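Local coordinates for polyketide biosynthesis 3-hydroxy-3-methylglutaryl-ACP synthase PksG (Bacillus subtilis, PDB 4YXT), which catalyses the aldol condensation of acetyl-ACP with a beta-ketothioester polyketide intermediate, an intermediate step in the synthesis of the antibiotic bacillaene, at residues P51-K60 / L91-L99; Y220-Y231 / F324-Y335. The protein carries 1 engineered substitution. One frame throughout, in Å; residues are numbered along the deposited sequence.

Contact 1 of 2, residues P51-K60 / L91-L99; sequences PVTFGVNAAK and LSTYIHEYL
V52 and V56 of helix 51-60 pack against L91, I95 and L99 of helix 91-99. The pair belongs to the N-terminal half of the thiolase-like fold, where both helices lie by the mixed central sheet. Their axes come within 9.3 Å and cross at -44°. No hydrogen bond joins them.

The contact is apolar, and methyl groups do most of the touching. The two methyls of V52 divide between L91 and I95 and straddle CB of Y94. CG2 of V52 meets CD2 of L91 at 3.6 Å. CG1 turns to I95, one turn further along the other helix. V56 makes a similar split one turn on. Its CG2 lies 3.6 Å from CD1 of I95, and its CG1 faces CD2 of L99. CD1 of I95 therefore reaches both valines. The chi1 of I95 (-58°) sets CG1 beside the backbone N, and chi2, at -40°, swings CD1 toward the valines.

The leucines extend the contact at both ends. CD1 of L91 packs 3.7 Å from CB of P51. L99 divides its branches, with CD1 on CB of A59 at 4.0 Å and CD2 near V56 and the backbone N of K60.

The polar ends point to partners elsewhere. The OH of Y94 bonds the backbone N of R414, and NZ of K60 forms a salt bridge with D64. Strand 137-145 borders the contact, with I141 touching both A59 and I95. Strand 413-419 borders it too, through Y416 on V52 and W418 on V56. T93, Y94, H96 and E97 also pack on the second subunit.

V52 CG1 and I95 CD1 are pressed together at 3.3 Å, a close fit for two methyls.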
loop_
_atom_site.group_PDB
_atom_site.type_symbol
_atom_site.label_atom_id
_atom_site.label_comp_id
_atom_site.label_asym_id
_atom_site.label_seq_id
_atom_site.Cartn_x
_atom_site.Cartn_y
_atom_site.Cartn_z
ATOM N N PRO A 51 -11.705 6.307 9.157
ATOM C CA PRO A 51 -11.720 5.631 7.826
ATOM C C PRO A 51 -12.279 4.224 7.743
ATOM O O PRO A 51 -12.630 3.770 6.637
ATOM C CB PRO A 51 -10.250 5.623 7.443
ATOM C CG PRO A 51 -9.699 6.809 8.178
ATOM C CD PRO A 51 -10.396 6.877 9.484
ATOM N N VAL A 52 -12.249 3.483 8.832
ATOM C CA VAL A 52 -12.928 2.173 8.885
ATOM C C VAL A 52 -14.456 2.340 8.766
ATOM O O VAL A 52 -15.108 1.735 7.916
ATOM C CB VAL A 52 -12.612 1.441 10.200
ATOM C CG1 VAL A 52 -13.344 0.111 10.222
ATOM C CG2 VAL A 52 -11.081 1.278 10.336
ATOM N N THR A 53 -15.008 3.229 9.574
ATOM C CA THR A 53 -16.434 3.450 9.533
ATOM C C THR A 53 -16.817 3.901 8.153
ATOM O O THR A 53 -17.804 3.406 7.603
ATOM C CB THR A 53 -16.926 4.463 10.596
ATOM O OG1 THR A 53 -16.444 5.778 10.298
ATOM C CG2 THR A 53 -16.447 4.039 12.006
ATOM N N PHE A 54 -16.015 4.816 7.593
ATOM C CA PHE A 54 -16.332 5.402 6.290
ATOM C C PHE A 54 -16.261 4.317 5.246
ATOM O O PHE A 54 -17.152 4.271 4.422
ATOM C CB PHE A 54 -15.396 6.556 5.892
ATOM C CG PHE A 54 -15.940 7.914 6.181
ATOM C CD1 PHE A 54 -16.069 8.353 7.466
ATOM C CD2 PHE A 54 -16.318 8.762 5.140
ATOM C CE1 PHE A 54 -16.586 9.626 7.740
ATOM C CE2 PHE A 54 -16.832 10.030 5.385
ATOM C CZ PHE A 54 -16.972 10.463 6.693
ATOM N N GLY A 55 -15.232 3.443 5.313
ATOM C CA GLY A 55 -15.079 2.329 4.361
ATOM C C GLY A 55 -16.156 1.227 4.484
ATOM O O GLY A 55 -16.674 0.719 3.468
ATOM N N VAL A 56 -16.462 0.824 5.709
ATOM C CA VAL A 56 -17.524 -0.194 5.969
ATOM C C VAL A 56 -18.838 0.302 5.487
ATOM O O VAL A 56 -19.512 -0.371 4.703
ATOM C CB VAL A 56 -17.566 -0.594 7.427
ATOM C CG1 VAL A 56 -18.793 -1.440 7.808
ATOM C CG2 VAL A 56 -16.278 -1.363 7.744
ATOM N N ASN A 57 -19.138 1.541 5.815
ATOM C CA ASN A 57 -20.404 2.138 5.322
ATOM C C ASN A 57 -20.489 2.236 3.806
ATOM O O ASN A 57 -21.558 2.051 3.260
ATOM C CB ASN A 57 -20.650 3.470 5.998
ATOM C CG ASN A 57 -20.786 3.313 7.483
ATOM O OD1 ASN A 57 -21.277 2.303 7.948
ATOM N ND2 ASN A 57 -20.344 4.278 8.228
ATOM N N ALA A 58 -19.380 2.480 3.110
ATOM C CA ALA A 58 -19.442 2.421 1.650
ATOM C C ALA A 58 -19.627 1.006 1.134
ATOM O O ALA A 58 -20.345 0.798 0.168
ATOM C CB ALA A 58 -18.220 3.097 1.008
ATOM N N ALA A 59 -18.982 0.009 1.729
ATOM C CA ALA A 59 -18.987 -1.338 1.115
ATOM C C ALA A 59 -20.183 -2.195 1.507
ATOM O O ALA A 59 -20.615 -3.124 0.777
ATOM C CB ALA A 59 -17.716 -2.067 1.473
ATOM N N LYS A 60 -20.704 -1.902 2.670
ATOM C CA LYS A 60 -21.789 -2.683 3.264
ATOM C C LYS A 60 -22.939 -2.912 2.268
ATOM O O LYS A 60 -23.372 -4.083 2.053
ATOM C CB LYS A 60 -22.191 -2.028 4.597
ATOM C CG LYS A 60 -23.470 -2.540 5.298
ATOM C CD LYS A 60 -23.189 -3.667 6.276
ATOM C CE LYS A 60 -24.238 -3.737 7.373
ATOM N NZ LYS A 60 -25.625 -3.525 6.850
ATOM N N LEU A 91 -5.974 -0.474 7.742
ATOM C CA LEU A 91 -7.403 -0.330 7.839
ATOM C C LEU A 91 -8.121 -1.597 7.424
ATOM O O LEU A 91 -9.263 -1.844 7.896
ATOM C CB LEU A 91 -7.854 0.834 6.957
ATOM C CG LEU A 91 -7.372 2.193 7.383
ATOM C CD1 LEU A 91 -7.614 3.289 6.327
ATOM C CD2 LEU A 91 -8.099 2.518 8.703
ATOM N N SER A 92 -7.533 -2.335 6.468
ATOM C CA SER A 92 -8.187 -3.511 5.911
ATOM C C SER A 92 -8.475 -4.644 6.927
ATOM O O SER A 92 -9.349 -5.488 6.687
ATOM C CB SER A 92 -7.386 -4.100 4.737
ATOM O OG SER A 92 -7.343 -3.191 3.637
ATOM N N THR A 93 -7.730 -4.687 8.029
ATOM C CA THR A 93 -7.975 -5.652 9.088
ATOM C C THR A 93 -9.376 -5.448 9.759
ATOM O O THR A 93 -10.199 -6.382 9.854
ATOM C CB THR A 93 -6.842 -5.616 10.121
ATOM O OG1 THR A 93 -6.809 -4.343 10.789
ATOM C CG2 THR A 93 -5.436 -5.910 9.476
ATOM N N TYR A 94 -9.649 -4.220 10.190
ATOM C CA TYR A 94 -10.954 -3.835 10.740
ATOM C C TYR A 94 -12.085 -3.919 9.717
ATOM O O TYR A 94 -13.158 -4.420 10.034
ATOM C CB TYR A 94 -10.884 -2.398 11.258
ATOM C CG TYR A 94 -10.072 -2.237 12.530
ATOM C CD1 TYR A 94 -10.455 -2.906 13.684
ATOM C CD2 TYR A 94 -8.932 -1.461 12.573
ATOM C CE1 TYR A 94 -9.759 -2.779 14.841
ATOM C CE2 TYR A 94 -8.217 -1.314 13.742
ATOM C CZ TYR A 94 -8.648 -1.971 14.883
ATOM O OH TYR A 94 -7.990 -1.860 16.103
ATOM N N ILE A 95 -11.858 -3.428 8.488
ATOM C CA ILE A 95 -12.889 -3.495 7.463
ATOM C C ILE A 95 -13.299 -4.944 7.219
ATOM O O ILE A 95 -14.457 -5.257 7.141
ATOM C CB ILE A 95 -12.461 -2.941 6.102
ATOM C CG1 ILE A 95 -11.997 -1.494 6.164
ATOM C CG2 ILE A 95 -13.575 -3.056 5.110
ATOM C CD1 ILE A 95 -12.826 -0.676 7.050
ATOM N N HIS A 96 -12.320 -5.817 7.094
ATOM C CA HIS A 96 -12.570 -7.233 6.905
ATOM C C HIS A 96 -13.447 -7.872 8.022
ATOM O O HIS A 96 -14.389 -8.614 7.750
ATOM C CB HIS A 96 -11.215 -7.932 6.819
ATOM C CG HIS A 96 -11.298 -9.406 6.777
ATOM N ND1 HIS A 96 -11.316 -10.111 5.594
ATOM C CD2 HIS A 96 -11.354 -10.322 7.765
ATOM C CE1 HIS A 96 -11.388 -11.401 5.852
ATOM N NE2 HIS A 96 -11.390 -11.556 7.159
ATOM N N GLU A 97 -13.119 -7.580 9.268
ATOM C CA GLU A 97 -13.855 -8.109 10.410
ATOM C C GLU A 97 -15.323 -7.669 10.383
ATOM O O GLU A 97 -16.238 -8.465 10.524
ATOM C CB GLU A 97 -13.160 -7.620 11.710
ATOM C CG GLU A 97 -13.863 -7.951 13.035
ATOM C CD GLU A 97 -13.805 -9.433 13.416
ATOM O OE1 GLU A 97 -13.487 -10.268 12.547
ATOM O OE2 GLU A 97 -14.080 -9.771 14.594
ATOM N N TYR A 98 -15.575 -6.385 10.238
ATOM C CA TYR A 98 -16.949 -5.907 10.374
ATOM C C TYR A 98 -17.769 -6.117 9.108
ATOM O O TYR A 98 -18.994 -5.989 9.139
ATOM C CB TYR A 98 -16.956 -4.447 10.816
ATOM C CG TYR A 98 -16.558 -4.265 12.256
ATOM C CD1 TYR A 98 -15.230 -4.136 12.609
ATOM C CD2 TYR A 98 -17.523 -4.222 13.265
ATOM C CE1 TYR A 98 -14.839 -3.999 13.934
ATOM C CE2 TYR A 98 -17.150 -4.069 14.601
ATOM C CZ TYR A 98 -15.805 -3.961 14.923
ATOM O OH TYR A 98 -15.425 -3.795 16.215
ATOM N N LEU A 99 -17.110 -6.362 7.978
ATOM C CA LEU A 99 -17.815 -6.867 6.792
ATOM C C LEU A 99 -18.051 -8.386 6.815
ATOM O O LEU A 99 -18.839 -8.885 6.007
ATOM C CB LEU A 99 -17.095 -6.522 5.520
ATOM C CG LEU A 99 -17.026 -5.032 5.197
ATOM C CD1 LEU A 99 -16.231 -4.811 3.939
ATOM C CD2 LEU A 99 -18.407 -4.400 5.045
#

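Contact 2 of 2, residues Y220-Y231 / F324-Y335; sequences YLDCCEQTFLEY and FSYGSGCCSEFY
F324 sends one ring edge toward the face of Y220 and offers one of its own faces to C224. Ring contacts dominate here. The Y220 and F324 planes stand at 79°, a T-shaped pair, with F324 CE2 3.7 Å from Y220 CZ near the rim. Y326 lies obliquely to the Y220 ring, but its face receives CA of Y220 in a CH-pi contact. At the other end, F334 is in two T-shaped pairs. Its face takes the edge of F228, where CD1 of F228 is 3.7 Å from CE1 of F334. Its own edge points at the face of Y231, with the planes at 90° and CD1 of F334 3.5 Å from CD2 of Y231. An extended chi1 (-178°) sends the F334 ring out from the strand toward both.

These rings join helix 213-234 to the hairpin of strands 319-327 and 331-339, neighbours in the central sheet of the thiolase-like fold. The site is close to catalytic residues assigned by similarity. Y220 OH bonds the backbone O of H250, and the Y326 side chain lies about 6 Å from that of C114, nearest atoms.

Sulfur forms the next group. SG of C224 sits over the F324 face, 4.1 Å from the ring centroid. SG of C223 lies at the edge of Y326. It also packs on SG of C330 at 3.8 Å, too long for a disulfide.

No hydrogen bond crosses between helix and hairpin. Within the helix, OG1 of T227 donates to the backbone O of C223 at 2.7 Å. The backbone N of T227 reaches that oxygen from the opposite face. The same hydroxyl oxygen lies at the F324 edge. OG of S332 faces C223 and T227 and bonds the backbone O of Y194. E333, its CB turned from the helix, makes a salt bridge from OE1 to NH2 of R106 of the second subunit.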
loop_
_atom_site.group_PDB
_atom_site.type_symbol
_atom_site.label_atom_id
_atom_site.label_comp_id
_atom_site.label_asym_id
_atom_site.label_seq_id
_atom_site.Cartn_x
_atom_site.Cartn_y
_atom_site.Cartn_z
ATOM N N TYR A 220 -0.358 18.382 -11.671
ATOM C CA TYR A 220 -1.616 17.821 -12.176
ATOM C C TYR A 220 -1.788 18.001 -13.656
ATOM O O TYR A 220 -2.127 17.062 -14.346
ATOM C CB TYR A 220 -2.795 18.461 -11.446
ATOM C CG TYR A 220 -4.175 17.943 -11.766
ATOM C CD1 TYR A 220 -4.794 18.207 -12.995
ATOM C CD2 TYR A 220 -4.877 17.182 -10.825
ATOM C CE1 TYR A 220 -6.106 17.760 -13.259
ATOM C CE2 TYR A 220 -6.169 16.731 -11.081
ATOM C CZ TYR A 220 -6.777 17.009 -12.285
ATOM O OH TYR A 220 -8.032 16.539 -12.531
ATOM N N LEU A 221 -1.579 19.218 -14.161
ATOM C CA LEU A 221 -1.795 19.477 -15.596
ATOM C C LEU A 221 -0.720 18.840 -16.464
ATOM O O LEU A 221 -1.014 18.206 -17.504
ATOM C CB LEU A 221 -1.850 20.973 -15.882
ATOM C CG LEU A 221 -3.049 21.708 -15.324
ATOM C CD1 LEU A 221 -2.806 23.228 -15.376
ATOM C CD2 LEU A 221 -4.332 21.301 -16.047
ATOM N N ASP A 222 0.530 18.953 -16.038
ATOM C CA ASP A 222 1.568 18.190 -16.745
ATOM C C ASP A 222 1.272 16.666 -16.822
ATOM O O ASP A 222 1.428 16.060 -17.913
ATOM C CB ASP A 222 2.925 18.474 -16.148
ATOM C CG ASP A 222 3.348 19.956 -16.317
ATOM O OD1 ASP A 222 2.776 20.675 -17.186
ATOM O OD2 ASP A 222 4.264 20.396 -15.562
ATOM N N CYS A 223 0.790 16.062 -15.719
ATOM C CA CYS A 223 0.472 14.646 -15.727
ATOM C C CYS A 223 -0.773 14.347 -16.557
ATOM O O CYS A 223 -0.830 13.314 -17.228
ATOM C CB CYS A 223 0.314 14.029 -14.346
ATOM S SG CYS A 223 1.746 14.019 -13.193
ATOM N N CYS A 224 -1.773 15.228 -16.502
ATOM C CA CYS A 224 -2.934 15.058 -17.369
ATOM C C CYS A 224 -2.537 14.905 -18.865
ATOM O O CYS A 224 -3.001 13.986 -19.570
ATOM C CB CYS A 224 -3.908 16.205 -17.154
ATOM S SG CYS A 224 -5.477 15.807 -17.861
ATOM N N GLU A 225 -1.606 15.721 -19.339
ATOM C CA GLU A 225 -1.140 15.583 -20.729
ATOM C C GLU A 225 -0.224 14.368 -20.944
ATOM O O GLU A 225 -0.338 13.667 -21.959
ATOM C CB GLU A 225 -0.426 16.865 -21.163
ATOM C CG GLU A 225 0.518 16.719 -22.353
ATOM C CD GLU A 225 1.262 18.020 -22.665
ATOM O OE1 GLU A 225 0.822 19.103 -22.192
ATOM O OE2 GLU A 225 2.304 17.958 -23.373
ATOM N N GLN A 226 0.717 14.106 -20.033
ATOM C CA GLN A 226 1.640 12.986 -20.271
ATOM C C GLN A 226 0.942 11.662 -20.185
ATOM O O GLN A 226 1.203 10.755 -20.978
ATOM C CB GLN A 226 2.828 13.005 -19.319
ATOM C CG GLN A 226 3.746 14.191 -19.568
ATOM C CD GLN A 226 4.414 14.172 -20.939
ATOM O OE1 GLN A 226 4.679 15.221 -21.532
ATOM N NE2 GLN A 226 4.686 12.980 -21.441
ATOM N N THR A 227 0.023 11.536 -19.250
ATOM C CA THR A 227 -0.678 10.252 -19.134
ATOM C C THR A 227 -1.403 9.915 -20.428
ATOM O O THR A 227 -1.388 8.769 -20.908
ATOM C CB THR A 227 -1.634 10.216 -17.908
ATOM O OG1 THR A 227 -2.547 11.309 -17.934
ATOM C CG2 THR A 227 -0.863 10.233 -16.623
ATOM N N PHE A 228 -2.029 10.914 -21.045
ATOM C CA PHE A 228 -2.754 10.652 -22.289
ATOM C C PHE A 228 -1.819 10.299 -23.430
ATOM O O PHE A 228 -2.111 9.417 -24.228
ATOM C CB PHE A 228 -3.706 11.798 -22.715
ATOM C CG PHE A 228 -4.568 11.413 -23.891
ATOM C CD1 PHE A 228 -5.526 10.449 -23.746
ATOM C CD2 PHE A 228 -4.327 11.923 -25.168
ATOM C CE1 PHE A 228 -6.272 9.999 -24.835
ATOM C CE2 PHE A 228 -5.091 11.489 -26.256
ATOM C CZ PHE A 228 -6.076 10.541 -26.077
ATOM N N LEU A 229 -0.733 11.050 -23.544
ATOM C CA LEU A 229 0.371 10.742 -24.458
ATOM C C LEU A 229 0.822 9.279 -24.283
ATOM O O LEU A 229 0.948 8.488 -25.287
ATOM C CB LEU A 229 1.566 11.657 -24.149
ATOM C CG LEU A 229 2.376 12.354 -25.237
ATOM C CD1 LEU A 229 1.944 13.821 -25.244
ATOM C CD2 LEU A 229 3.900 12.238 -25.045
ATOM N N GLU A 230 1.029 8.867 -23.025
ATOM C CA GLU A 230 1.459 7.462 -22.812
ATOM C C GLU A 230 0.377 6.446 -23.285
ATOM O O GLU A 230 0.662 5.467 -24.005
ATOM C CB GLU A 230 1.878 7.221 -21.370
ATOM C CG GLU A 230 3.006 8.134 -20.879
ATOM C CD GLU A 230 4.426 7.639 -21.261
ATOM O OE1 GLU A 230 4.559 6.693 -22.107
ATOM O OE2 GLU A 230 5.412 8.210 -20.707
ATOM N N TYR A 231 -0.872 6.706 -22.913
ATOM C CA TYR A 231 -2.005 5.879 -23.355
ATOM C C TYR A 231 -2.075 5.743 -24.864
ATOM O O TYR A 231 -2.267 4.661 -25.384
ATOM C CB TYR A 231 -3.274 6.519 -22.851
ATOM C CG TYR A 231 -4.562 5.815 -23.180
ATOM C CD1 TYR A 231 -5.210 6.083 -24.373
ATOM C CD2 TYR A 231 -5.191 4.965 -22.262
ATOM C CE1 TYR A 231 -6.413 5.499 -24.688
ATOM C CE2 TYR A 231 -6.399 4.374 -22.572
ATOM C CZ TYR A 231 -7.002 4.647 -23.791
ATOM O OH TYR A 231 -8.213 4.142 -24.158
ATOM N N PHE A 324 -8.777 9.872 -15.555
ATOM C CA PHE A 324 -7.487 10.435 -15.222
ATOM C C PHE A 324 -7.343 10.486 -13.750
ATOM O O PHE A 324 -8.084 11.167 -13.123
ATOM C CB PHE A 324 -7.344 11.859 -15.747
ATOM C CG PHE A 324 -6.106 12.542 -15.270
ATOM C CD1 PHE A 324 -4.849 12.058 -15.640
ATOM C CD2 PHE A 324 -6.184 13.639 -14.456
ATOM C CE1 PHE A 324 -3.684 12.666 -15.195
ATOM C CE2 PHE A 324 -5.031 14.265 -14.000
ATOM C CZ PHE A 324 -3.772 13.773 -14.359
ATOM N N SER A 325 -6.320 9.837 -13.221
ATOM C CA SER A 325 -5.981 9.862 -11.791
ATOM C C SER A 325 -4.696 10.627 -11.496
ATOM O O SER A 325 -3.686 10.532 -12.236
ATOM C CB SER A 325 -5.821 8.390 -11.331
ATOM O OG SER A 325 -5.202 8.235 -10.072
ATOM N N TYR A 326 -4.705 11.362 -10.379
ATOM C CA TYR A 326 -3.538 12.099 -9.951
ATOM C C TYR A 326 -3.402 11.986 -8.467
ATOM O O TYR A 326 -4.342 12.169 -7.739
ATOM C CB TYR A 326 -3.649 13.589 -10.271
ATOM C CG TYR A 326 -2.418 14.368 -9.775
ATOM C CD1 TYR A 326 -2.448 15.114 -8.615
ATOM C CD2 TYR A 326 -1.204 14.321 -10.491
ATOM C CE1 TYR A 326 -1.312 15.792 -8.170
ATOM C CE2 TYR A 326 -0.075 14.987 -10.043
ATOM C CZ TYR A 326 -0.142 15.722 -8.882
ATOM O OH TYR A 326 1.001 16.325 -8.445
ATOM N N GLY A 327 -2.198 11.787 -8.017
ATOM C CA GLY A 327 -1.915 12.018 -6.638
ATOM C C GLY A 327 -0.648 12.805 -6.520
ATOM O O GLY A 327 0.288 12.620 -7.299
ATOM N N SER A 328 -0.611 13.658 -5.506
ATOM C CA SER A 328 0.557 14.390 -5.147
ATOM C C SER A 328 1.719 13.538 -4.871
ATOM O O SER A 328 1.564 12.476 -4.296
ATOM C CB SER A 328 0.285 15.170 -3.852
ATOM O OG SER A 328 -0.557 16.232 -4.147
ATOM N N GLY A 329 2.911 14.028 -5.188
ATOM C CA GLY A 329 4.091 13.365 -4.676
ATOM C C GLY A 329 5.181 12.925 -5.625
ATOM O O GLY A 329 6.348 13.065 -5.243
ATOM N N CYS A 330 4.872 12.383 -6.829
ATOM C CA CYS A 330 3.544 12.289 -7.410
ATOM C C CYS A 330 3.479 11.060 -8.334
ATOM O O CYS A 330 4.510 10.550 -8.738
ATOM C CB CYS A 330 3.236 13.495 -8.272
ATOM S SG CYS A 330 3.773 13.383 -10.024
ATOM N N CYS A 331 2.282 10.574 -8.595
ATOM C CA CYS A 331 2.050 9.514 -9.613
ATOM C C CYS A 331 0.689 9.764 -10.251
ATOM O O CYS A 331 -0.186 10.403 -9.615
ATOM C CB CYS A 331 2.131 8.049 -9.032
ATOM S SG CYS A 331 2.351 6.789 -10.343
ATOM N N SER A 332 0.502 9.254 -11.472
ATOM C CA SER A 332 -0.718 9.485 -12.194
ATOM C C SER A 332 -0.976 8.402 -13.248
ATOM O O SER A 332 -0.092 7.628 -13.582
ATOM C CB SER A 332 -0.714 10.884 -12.843
ATOM O OG SER A 332 0.290 11.066 -13.824
ATOM N N GLU A 333 -2.214 8.329 -13.736
ATOM C CA GLU A 333 -2.590 7.325 -14.700
ATOM C C GLU A 333 -3.869 7.715 -15.466
ATOM O O GLU A 333 -4.818 8.206 -14.871
ATOM C CB GLU A 333 -2.811 5.959 -14.054
ATOM C CG GLU A 333 -3.032 4.782 -15.068
ATOM C CD GLU A 333 -2.815 3.361 -14.449
ATOM O OE1 GLU A 333 -3.157 2.337 -15.086
ATOM O OE2 GLU A 333 -2.285 3.226 -13.313
ATOM N N PHE A 334 -3.878 7.419 -16.773
ATOM C CA PHE A 334 -5.042 7.562 -17.583
ATOM C C PHE A 334 -5.405 6.203 -18.081
ATOM O O PHE A 334 -4.584 5.520 -18.646
ATOM C CB PHE A 334 -4.784 8.505 -18.759
ATOM C CG PHE A 334 -5.980 8.729 -19.603
ATOM C CD1 PHE A 334 -6.230 7.920 -20.707
ATOM C CD2 PHE A 334 -6.878 9.738 -19.295
ATOM C CE1 PHE A 334 -7.355 8.120 -21.469
ATOM C CE2 PHE A 334 -8.011 9.956 -20.071
ATOM C CZ PHE A 334 -8.266 9.142 -21.142
ATOM N N TYR A 335 -6.664 5.844 -17.945
ATOM C CA TYR A 335 -7.129 4.585 -18.436
ATOM C C TYR A 335 -8.605 4.688 -18.775
ATOM O O TYR A 335 -9.242 5.691 -18.499
ATOM C CB TYR A 335 -6.940 3.514 -17.351
ATOM C CG TYR A 335 -7.470 3.836 -15.970
ATOM C CD1 TYR A 335 -6.893 4.803 -15.183
ATOM C CD2 TYR A 335 -8.550 3.125 -15.441
ATOM C CE1 TYR A 335 -7.355 5.058 -13.903
ATOM C CE2 TYR A 335 -9.024 3.377 -14.176
ATOM C CZ TYR A 335 -8.423 4.336 -13.411
ATOM O OH TYR A 335 -8.891 4.540 -12.147
#

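From the N terminus, the chain first runs through helix 51-64. It passes strand 74-80 and returns in helix 91-99, where contact 1 closes a loop of 30 residues. Contact 2 opens later, at helix 213-234, and closes 92 residues on with the hairpin of strands 319-327 and 331-339. The two loops follow one another in series, neither nested nor crossed. Contact 1 joins two helices of the N-terminal half. Contact 2 fixes a helix to two strands of the central sheet. They lie on opposite sides of the chain's centre, with centres about 29 Å apart. Both reach the second subunit.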